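Local structure of nitroreductase family protein (Lactobacillus plantarum, 4QLX) at residues A[46-60]-A[143-155]. The protein is an FMN-dependent enone reductase that saturates the carbon-carbon double bond of 10-oxo-octadecenoic acid in the detoxifying saturation of polyunsaturated fatty acids. Residues are numbered along the deposited sequence; the frame is centred on the assembly and turned at random.
With FMN (flavin mononucleotide), chain J; KTC (10-oxooctadecanoic acid), chain D.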
loop_
_atom_site.group_PDB
_atom_site.type_symbol
_atom_site.label_atom_id
_atom_site.label_comp_id
_atom_site.label_asym_id
_atom_site.label_seq_id
_atom_site.Cartn_x
_atom_site.Cartn_y
_atom_site.Cartn_z
ATOM N N ALA A 46 -5.703 9.361 1.220
ATOM C CA ALA A 46 -5.151 8.111 0.699
ATOM C C ALA A 46 -4.639 8.246 -0.739
ATOM O O ALA A 46 -3.686 7.575 -1.136
ATOM C CB ALA A 46 -6.193 7.006 0.772
ATOM N N ALA A 47 -5.275 9.114 -1.518
ATOM C CA ALA A 47 -4.978 9.201 -2.948
ATOM C C ALA A 47 -3.763 10.079 -3.213
ATOM O O ALA A 47 -3.431 10.361 -4.373
ATOM C CB ALA A 47 -6.187 9.713 -3.722
ATOM N N THR A 48 -3.099 10.509 -2.143
ATOM C CA THR A 48 -1.724 11.002 -2.250
ATOM C C THR A 48 -0.772 9.855 -2.625
ATOM O O THR A 48 0.386 10.090 -2.988
ATOM C CB THR A 48 -1.244 11.670 -0.938
ATOM O OG1 THR A 48 -1.257 10.715 0.130
ATOM C CG2 THR A 48 -2.152 12.835 -0.565
ATOM N N ALA A 49 -1.267 8.617 -2.561
ATOM C CA ALA A 49 -0.490 7.436 -2.967
ATOM C C ALA A 49 0.135 7.562 -4.374
ATOM O O ALA A 49 -0.393 8.279 -5.227
ATOM C CB ALA A 49 -1.393 6.169 -2.900
ATOM N N PRO A 50 1.263 6.858 -4.619
ATOM C CA PRO A 50 1.842 6.801 -5.968
ATOM C C PRO A 50 0.998 5.901 -6.857
ATOM O O PRO A 50 0.160 5.159 -6.357
ATOM C CB PRO A 50 3.218 6.177 -5.730
ATOM C CG PRO A 50 2.953 5.236 -4.596
ATOM C CD PRO A 50 2.017 6.011 -3.679
ATOM N N SER A 51 1.221 5.969 -8.162
ATOM C CA SER A 51 0.487 5.161 -9.126
ATOM C C SER A 51 1.355 5.107 -10.374
ATOM O O SER A 51 2.124 6.045 -10.632
ATOM C CB SER A 51 -0.902 5.756 -9.425
ATOM O OG SER A 51 -0.779 7.020 -10.066
ATOM N N ALA A 52 1.268 4.018 -11.130
ATOM C CA ALA A 52 2.097 3.903 -12.331
ATOM C C ALA A 52 1.779 5.039 -13.292
ATOM O O ALA A 52 0.617 5.285 -13.609
ATOM C CB ALA A 52 1.897 2.544 -13.013
ATOM N N CYS A 53 2.824 5.740 -13.727
ATOM C CA CYS A 53 2.709 6.906 -14.611
ATOM C C CYS A 53 1.716 7.964 -14.126
ATOM O O CYS A 53 1.145 8.708 -14.934
ATOM C CB CYS A 53 2.335 6.458 -16.023
ATOM S SG CYS A 53 3.681 5.584 -16.868
ATOM N N ASN A 54 1.539 8.030 -12.807
ATOM C CA ASN A 54 0.588 8.947 -12.158
ATOM C C ASN A 54 -0.811 8.886 -12.775
ATOM O O ASN A 54 -1.548 9.870 -12.752
ATOM C CB ASN A 54 1.105 10.397 -12.176
ATOM C CG ASN A 54 0.424 11.270 -11.112
ATOM O OD1 ASN A 54 -0.016 10.761 -10.077
ATOM N ND2 ASN A 54 0.315 12.572 -11.374
ATOM N N LEU A 55 -1.181 7.719 -13.302
ATOM C CA LEU A 55 -2.502 7.517 -13.903
ATOM C C LEU A 55 -3.598 7.319 -12.848
ATOM O O LEU A 55 -4.789 7.371 -13.172
ATOM C CB LEU A 55 -2.472 6.317 -14.854
ATOM C CG LEU A 55 -1.580 6.515 -16.090
ATOM C CD1 LEU A 55 -1.592 5.257 -16.946
ATOM C CD2 LEU A 55 -2.069 7.704 -16.887
ATOM N N GLN A 56 -3.191 7.091 -11.597
ATOM C CA GLN A 56 -4.131 7.072 -10.475
ATOM C C GLN A 56 -5.320 6.158 -10.779
ATOM O O GLN A 56 -6.479 6.581 -10.717
ATOM C CB GLN A 56 -4.603 8.498 -10.178
ATOM C CG GLN A 56 -3.514 9.439 -9.689
ATOM C CD GLN A 56 -3.904 10.904 -9.867
ATOM O OE1 GLN A 56 -4.790 11.409 -9.174
ATOM N NE2 GLN A 56 -3.250 11.590 -10.814
ATOM N N SER A 57 -5.013 4.915 -11.140
ATOM C CA SER A 57 -5.959 4.046 -11.828
ATOM C C SER A 57 -6.935 3.373 -10.858
ATOM O O SER A 57 -7.224 2.171 -10.966
ATOM C CB SER A 57 -5.198 2.989 -12.647
ATOM O OG SER A 57 -4.320 3.597 -13.613
ATOM N N TRP A 58 -7.446 4.165 -9.921
ATOM C CA TRP A 58 -8.349 3.649 -8.886
ATOM C C TRP A 58 -9.714 4.306 -8.980
ATOM O O TRP A 58 -9.841 5.411 -9.498
ATOM C CB TRP A 58 -7.769 3.878 -7.488
ATOM C CG TRP A 58 -7.095 5.223 -7.294
ATOM C CD1 TRP A 58 -7.695 6.453 -7.304
ATOM C CD2 TRP A 58 -5.708 5.459 -7.032
ATOM N NE1 TRP A 58 -6.770 7.433 -7.067
ATOM C CE2 TRP A 58 -5.538 6.851 -6.891
ATOM C CE3 TRP A 58 -4.588 4.628 -6.892
ATOM C CZ2 TRP A 58 -4.296 7.440 -6.635
ATOM C CZ3 TRP A 58 -3.349 5.210 -6.633
ATOM C CH2 TRP A 58 -3.217 6.607 -6.505
ATOM N N HIS A 59 -10.732 3.612 -8.484
ATOM C CA HIS A 59 -12.074 4.170 -8.414
ATOM C C HIS A 59 -12.719 3.708 -7.122
ATOM O O HIS A 59 -12.643 2.534 -6.769
ATOM C CB HIS A 59 -12.919 3.745 -9.613
ATOM C CG HIS A 59 -14.237 4.451 -9.692
ATOM N ND1 HIS A 59 -14.395 5.656 -10.343
ATOM C CD2 HIS A 59 -15.448 4.144 -9.166
ATOM C CE1 HIS A 59 -15.651 6.056 -10.230
ATOM N NE2 HIS A 59 -16.313 5.156 -9.519
ATOM N N PHE A 60 -13.350 4.636 -6.420
ATOM C CA PHE A 60 -13.895 4.375 -5.097
ATOM C C PHE A 60 -15.425 4.320 -5.102
ATOM O O PHE A 60 -16.079 5.188 -5.669
ATOM C CB PHE A 60 -13.408 5.450 -4.132
ATOM C CG PHE A 60 -11.906 5.627 -4.131
ATOM C CD1 PHE A 60 -11.093 4.745 -3.438
ATOM C CD2 PHE A 60 -11.310 6.661 -4.836
ATOM C CE1 PHE A 60 -9.720 4.894 -3.434
ATOM C CE2 PHE A 60 -9.947 6.813 -4.836
ATOM C CZ PHE A 60 -9.149 5.931 -4.125
ATOM N N ASP A 143 -1.798 -3.842 -13.760
ATOM C CA ASP A 143 -1.392 -2.461 -13.517
ATOM C C ASP A 143 -2.399 -1.745 -12.608
ATOM O O ASP A 143 -2.032 -1.102 -11.619
ATOM C CB ASP A 143 -1.251 -1.720 -14.854
ATOM C CG ASP A 143 -0.919 -0.242 -14.693
ATOM O OD1 ASP A 143 -1.851 0.590 -14.537
ATOM O OD2 ASP A 143 0.288 0.097 -14.765
ATOM N N ALA A 144 -3.676 -1.850 -12.944
ATOM C CA ALA A 144 -4.679 -1.149 -12.165
ATOM C C ALA A 144 -4.761 -1.760 -10.759
ATOM O O ALA A 144 -4.975 -1.042 -9.784
ATOM C CB ALA A 144 -6.032 -1.194 -12.869
ATOM N N THR A 145 -4.565 -3.073 -10.653
ATOM C CA THR A 145 -4.637 -3.748 -9.342
ATOM C C THR A 145 -3.544 -3.238 -8.393
ATOM O O THR A 145 -3.793 -2.999 -7.206
ATOM C CB THR A 145 -4.540 -5.299 -9.484
ATOM O OG1 THR A 145 -5.692 -5.802 -10.182
ATOM C CG2 THR A 145 -4.445 -5.977 -8.122
ATOM N N ILE A 146 -2.342 -3.035 -8.912
ATOM C CA ILE A 146 -1.276 -2.483 -8.084
ATOM C C ILE A 146 -1.616 -1.087 -7.541
ATOM O O ILE A 146 -1.479 -0.854 -6.350
ATOM C CB ILE A 146 0.054 -2.403 -8.849
ATOM C CG1 ILE A 146 0.507 -3.796 -9.279
ATOM C CG2 ILE A 146 1.121 -1.760 -7.974
ATOM C CD1 ILE A 146 1.779 -3.788 -10.143
ATOM N N ASP A 147 -2.058 -0.172 -8.409
ATOM C CA ASP A 147 -2.481 1.168 -7.967
ATOM C C ASP A 147 -3.564 1.093 -6.861
ATOM O O ASP A 147 -3.531 1.830 -5.876
ATOM C CB ASP A 147 -3.038 1.985 -9.133
ATOM C CG ASP A 147 -1.982 2.383 -10.170
ATOM O OD1 ASP A 147 -0.772 2.101 -9.991
ATOM O OD2 ASP A 147 -2.393 2.990 -11.185
ATOM N N CYS A 148 -4.531 0.207 -7.048
ATOM C CA CYS A 148 -5.642 0.088 -6.104
ATOM C C CYS A 148 -5.188 -0.450 -4.759
ATOM O O CYS A 148 -5.780 -0.156 -3.723
ATOM C CB CYS A 148 -6.725 -0.818 -6.669
ATOM S SG CYS A 148 -7.676 -0.048 -7.976
ATOM N N SER A 149 -4.142 -1.261 -4.789
ATOM C CA SER A 149 -3.623 -1.863 -3.567
ATOM C C SER A 149 -2.807 -0.847 -2.777
ATOM O O SER A 149 -2.870 -0.824 -1.554
ATOM C CB SER A 149 -2.779 -3.106 -3.900
ATOM O OG SER A 149 -3.533 -4.038 -4.668
ATOM N N VAL A 150 -2.035 0.005 -3.455
ATOM C CA VAL A 150 -1.245 0.962 -2.684
ATOM C C VAL A 150 -2.129 2.067 -2.119
ATOM O O VAL A 150 -1.847 2.576 -1.028
ATOM C CB VAL A 150 -0.072 1.594 -3.491
ATOM C CG1 VAL A 150 0.894 0.507 -3.979
ATOM C CG2 VAL A 150 -0.575 2.463 -4.660
ATOM N N VAL A 151 -3.190 2.453 -2.834
ATOM C CA VAL A 151 -4.083 3.464 -2.277
ATOM C C VAL A 151 -4.917 2.826 -1.153
ATOM O O VAL A 151 -5.236 3.483 -0.159
ATOM C CB VAL A 151 -4.995 4.131 -3.369
ATOM C CG1 VAL A 151 -6.154 3.227 -3.768
ATOM C CG2 VAL A 151 -5.548 5.459 -2.863
ATOM N N GLY A 152 -5.236 1.540 -1.287
ATOM C CA GLY A 152 -5.960 0.831 -0.231
ATOM C C GLY A 152 -5.160 0.741 1.055
ATOM O O GLY A 152 -5.675 0.942 2.166
ATOM N N MET A 153 -3.882 0.419 0.902
ATOM C CA MET A 153 -2.961 0.399 2.035
ATOM C C MET A 153 -2.889 1.774 2.698
ATOM O O MET A 153 -2.896 1.871 3.912
ATOM C CB MET A 153 -1.559 -0.049 1.585
ATOM C CG MET A 153 -0.561 -0.274 2.761
ATOM S SD MET A 153 -1.038 -1.603 3.897
ATOM C CE MET A 153 -1.443 -0.684 5.386
ATOM N N GLN A 154 -2.836 2.849 1.915
ATOM C CA GLN A 154 -2.781 4.163 2.547
ATOM C C GLN A 154 -4.100 4.458 3.260
ATOM O O GLN A 154 -4.094 5.066 4.322
ATOM C CB GLN A 154 -2.428 5.268 1.534
ATOM C CG GLN A 154 -0.941 5.225 1.159
ATOM C CD GLN A 154 -0.312 6.602 0.961
ATOM O OE1 GLN A 154 0.845 6.823 1.334
ATOM N NE2 GLN A 154 -1.071 7.536 0.375
ATOM N N LEU A 155 -5.215 3.983 2.706
ATOM C CA LEU A 155 -6.521 4.278 3.298
ATOM C C LEU A 155 -6.660 3.573 4.663
ATOM O O LEU A 155 -7.275 4.105 5.595
ATOM C CB LEU A 155 -7.653 3.868 2.342
ATOM C CG LEU A 155 -9.093 4.208 2.770
ATOM C CD1 LEU A 155 -9.212 5.668 3.201
ATOM C CD2 LEU A 155 -10.077 3.916 1.653
HETATM N N1 FMN J . 8.529 5.830 -11.720
HETATM C C2 FMN J . 9.560 5.683 -12.625
HETATM O O2 FMN J . 10.345 6.616 -12.817
HETATM N N3 FMN J . 9.698 4.512 -13.340
HETATM C C4 FMN J . 8.815 3.472 -13.151
HETATM O O4 FMN J . 8.923 2.420 -13.770
HETATM C C4A FMN J . 7.793 3.603 -12.231
HETATM N N5 FMN J . 6.929 2.551 -12.046
HETATM C C5A FMN J . 5.913 2.651 -11.125
HETATM C C6 FMN J . 5.069 1.558 -10.946
HETATM C C7 FMN J . 4.047 1.643 -10.016
HETATM C C7M FMN J . 3.113 0.487 -9.802
HETATM C C8 FMN J . 3.881 2.800 -9.269
HETATM C C8M FMN J . 2.768 2.853 -8.274
HETATM C C9 FMN J . 4.729 3.898 -9.450
HETATM C C9A FMN J . 5.760 3.824 -10.386
HETATM N N10 FMN J . 6.620 4.913 -10.606
HETATM C C10 FMN J . 7.648 4.784 -11.509
HETATM C "C1'" FMN J . 6.491 6.195 -9.829
HETATM C "C2'" FMN J . 5.329 7.038 -10.408
HETATM O "O2'" FMN J . 5.669 7.591 -11.687
HETATM C "C3'" FMN J . 4.881 8.111 -9.403
HETATM O "O3'" FMN J . 4.334 7.463 -8.247
HETATM C "C4'" FMN J . 3.793 9.058 -9.921
HETATM O "O4'" FMN J . 4.271 9.879 -10.953
HETATM C "C5'" FMN J . 3.263 9.952 -8.801
HETATM O "O5'" FMN J . 4.329 10.726 -8.299
HETATM P P FMN J . 4.803 10.649 -6.747
HETATM O O1P FMN J . 3.663 11.029 -5.832
HETATM O O2P FMN J . 5.220 9.249 -6.422
HETATM O O3P FMN J . 5.973 11.617 -6.610
HETATM O O1 KTC D . 11.821 13.658 -12.548
HETATM C C17 KTC D . 11.448 14.109 -13.627
HETATM O O KTC D . 12.262 14.900 -14.332
HETATM C C16 KTC D . 10.076 13.761 -14.154
HETATM C C15 KTC D . 9.718 12.386 -13.621
HETATM C C14 KTC D . 9.281 11.486 -14.757
HETATM C C13 KTC D . 7.809 11.167 -14.585
HETATM C C12 KTC D . 7.637 9.698 -14.259
HETATM C C11 KTC D . 7.544 8.885 -15.532
HETATM C C10 KTC D . 6.575 7.740 -15.291
HETATM C C9 KTC D . 7.337 6.459 -14.991
HETATM C C8 KTC D . 6.336 5.434 -14.545
HETATM O O2 KTC D . 5.568 5.700 -13.625
HETATM C C7 KTC D . 6.311 4.096 -15.246
HETATM C C6 KTC D . 5.335 3.173 -14.541
HETATM C C5 KTC D . 5.615 1.717 -14.875
HETATM C C4 KTC D . 4.722 1.256 -16.015
HETATM C C3 KTC D . 5.002 -0.201 -16.383
HETATM C C2 KTC D . 4.441 -0.508 -17.769
HETATM C C1 KTC D . 3.048 0.095 -17.926
HETATM C C KTC D . 2.392 -0.282 -19.239
HETATM O O HOH W 1 -1.426 2.922 -13.505
#
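With CG turned beside its own backbone N (chi1 -69°), Asp147 of helix 137-161 reaches into the loop that leads to strand 58-63. One turn on, Val151 (chi1 77°) has CG2 anti to its backbone N, directed at Ala46 and, in plane, at the edge of Phe60, while its CB lies over the rim of one Trp58 face, 3.9 Å from the centroid of the six-membered ring. The carboxylate of Asp147 holds the loop twice: OD1 accepts from Ala52 N on its syn side at 3.0 Å, nearly straight, whereas OD2 takes a longer bond from Ser57 N (3.3 Å) on its anti side. A water sits between Asp147 OD2, Asp143 OD1 and Ser57 OG; Ser57 OG also bonds to Ser99, and Asp143 OD2 to Tyr132 OH. The chain of Gln154 bends at chi2, and NE2 gives bonds, close to its amide plane, to Ala46 O (3.0 Å) and Thr48 OG1, also bonded to Glu45 O, in the type I turn Ala46-Ala49. Next to Ala52, Cys53 N donates to the ketone O2 of 10-oxooctadecanoic acid at 2.7 Å. Fixing Ala52 N through a buried carboxylate thus probably sets the backbone presenting Cys53 N, whose bond, if the substrate enone is held likewise, could polarise its carbonyl.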